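Local coordinates for protein chintase (Rhizomucor miehei, PDB 5YUQ) that probably hydrolyses the beta-1,4 linkages of chitin as a family 18 glycoside hydrolase with a tunnel-shaped active site, at residues E31-K34 with D35-S39. Residues are numbered along the deposited sequence; the frame is centred on the assembly and turned at random. Where two conformers were deposited one is given.
Sequences EPTK and DGELS
Thr33 and Glu37 face each other at the closed end of a beta hairpin with a type I turn plus G1 bulge, where the chain leaves strand 24-32 of the family 18 TIM barrel, reverses from Thr33 to Gly36, and returns as the short strand 38-39. Thr33 N donates to Glu37 O at 2.8 Å, and Glu37 N in turn reaches the hydroxyl Thr33 OG1 at 3.1 Å. That hydroxyl lies between the backbone N and the carbonyl carbon of its own residue (chi1 67°), which directs it into the turn; there it also takes a weak bond from Asp35 N. Gly36 N closes the turn on Thr33 O at 2.9 Å, and the positive phi of this glycine (80°) marks the first position of the bulge. Beyond the turn, Glu31 and Ser39 form an antiparallel hydrogen-bonded pair: Glu31 N to Ser39 O is short, 2.7 Å, while Ser39 N answers to Glu31 O. Pro32 and Leu38 are the neighbouring non-hydrogen-bonded pair. Pro32 CA brings its hydrogen to Glu37 O, so this carbonyl receives a CA-H...O contact besides the amide of Thr33. Pro32 and Leu38 turn their side chains to one face of the hairpin, where Pro32 CG meets Leu38 CD1 at 4.3 Å, and both pack on Val64 of strand 59-65 and on helix 80-97, through Phe86 and Leu90 respectively. Glu31 and Ser39 point to the opposite face. Ser39 has two conformers; in the one described, OG lies beside Thr33 CG2 and shares a water with Glu31 OE1. Thr68 OG1 bonds the other carboxylate oxygen, OE2. A second water spans the turn, donating to Glu37 OE1 at 2.6 Å and lying 2.7 Å from Thr33 OG1.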
loop_
_atom_site.group_PDB
_atom_site.type_symbol
_atom_site.label_atom_id
_atom_site.label_comp_id
_atom_site.label_asym_id
_atom_site.label_seq_id
_atom_site.Cartn_x
_atom_site.Cartn_y
_atom_site.Cartn_z
ATOM N N GLU A 31 -11.266 -0.751 11.060
ATOM C CA GLU A 31 -11.380 0.701 10.929
ATOM C C GLU A 31 -11.779 1.328 12.257
ATOM O O GLU A 31 -12.840 1.025 12.799
ATOM C CB GLU A 31 -12.415 1.049 9.851
ATOM C CG GLU A 31 -12.063 0.538 8.459
ATOM C CD GLU A 31 -12.994 1.078 7.381
ATOM O OE1 GLU A 31 -14.160 1.401 7.691
ATOM O OE2 GLU A 31 -12.551 1.196 6.223
ATOM N N PRO A 32 -10.930 2.216 12.791
ATOM C CA PRO A 32 -11.293 2.863 14.052
ATOM C C PRO A 32 -12.531 3.734 13.892
ATOM O O PRO A 32 -12.620 4.514 12.941
ATOM C CB PRO A 32 -10.066 3.733 14.374
ATOM C CG PRO A 32 -8.938 3.101 13.604
ATOM C CD PRO A 32 -9.580 2.590 12.338
ATOM N N THR A 33 -13.481 3.590 14.811
ATOM C CA THR A 33 -14.675 4.423 14.807
ATOM C C THR A 33 -14.439 5.696 15.604
ATOM O O THR A 33 -13.382 5.873 16.222
ATOM C CB THR A 33 -15.883 3.686 15.418
ATOM O OG1 THR A 33 -15.657 3.469 16.815
ATOM C CG2 THR A 33 -16.101 2.356 14.728
ATOM N N LYS A 34 -15.435 6.575 15.597
ATOM C CA LYS A 34 -15.363 7.824 16.347
ATOM C C LYS A 34 -15.096 7.569 17.833
ATOM O O LYS A 34 -14.382 8.340 18.485
ATOM C CB LYS A 34 -16.657 8.619 16.161
ATOM C CG LYS A 34 -16.526 10.099 16.468
ATOM C CD LYS A 34 -17.780 10.853 16.040
ATOM C CE LYS A 34 -17.638 12.350 16.282
ATOM N NZ LYS A 34 -16.531 12.944 15.487
ATOM N N ASP A 35 -15.643 6.474 18.358
ATOM C CA ASP A 35 -15.474 6.121 19.767
ATOM C C ASP A 35 -14.271 5.210 20.015
ATOM O O ASP A 35 -14.109 4.680 21.110
ATOM C CB ASP A 35 -16.731 5.436 20.307
ATOM C CG ASP A 35 -17.974 6.275 20.135
ATOM O OD1 ASP A 35 -17.856 7.514 20.095
ATOM O OD2 ASP A 35 -19.071 5.688 20.042
ATOM N N GLY A 36 -13.447 5.011 18.990
ATOM C CA GLY A 36 -12.198 4.291 19.152
ATOM C C GLY A 36 -12.369 2.787 19.171
ATOM O O GLY A 36 -11.474 2.057 19.604
ATOM N N GLU A 37 -13.523 2.319 18.713
ATOM C CA GLU A 37 -13.739 0.887 18.580
ATOM C C GLU A 37 -13.199 0.449 17.228
ATOM O O GLU A 37 -12.960 1.279 16.352
ATOM C CB GLU A 37 -15.229 0.548 18.708
ATOM C CG GLU A 37 -15.798 0.820 20.100
ATOM C CD GLU A 37 -17.193 0.267 20.290
ATOM O OE1 GLU A 37 -18.141 0.818 19.693
ATOM O OE2 GLU A 37 -17.344 -0.722 21.039
ATOM N N LEU A 38 -13.007 -0.853 17.058
ATOM C CA LEU A 38 -12.503 -1.374 15.796
ATOM C C LEU A 38 -13.656 -2.048 15.071
ATOM O O LEU A 38 -14.235 -3.010 15.576
ATOM C CB LEU A 38 -11.353 -2.355 16.034
ATOM C CG LEU A 38 -10.006 -1.803 16.517
ATOM C CD1 LEU A 38 -9.574 -0.639 15.650
ATOM C CD2 LEU A 38 -10.027 -1.380 17.972
ATOM N N SER A 39 -13.995 -1.527 13.894
ATOM C CA SER A 39 -15.125 -2.038 13.121
ATOM C C SER A 39 -14.719 -2.339 11.682
ATOM O O SER A 39 -13.546 -2.227 11.322
ATOM C CB SER A 39 -16.264 -1.015 13.118
ATOM O OG SER A 39 -15.939 0.101 12.300
HETATM O O HOH W 1 -16.044 0.604 9.450
HETATM O O HOH W 2 -17.976 2.728 17.895
#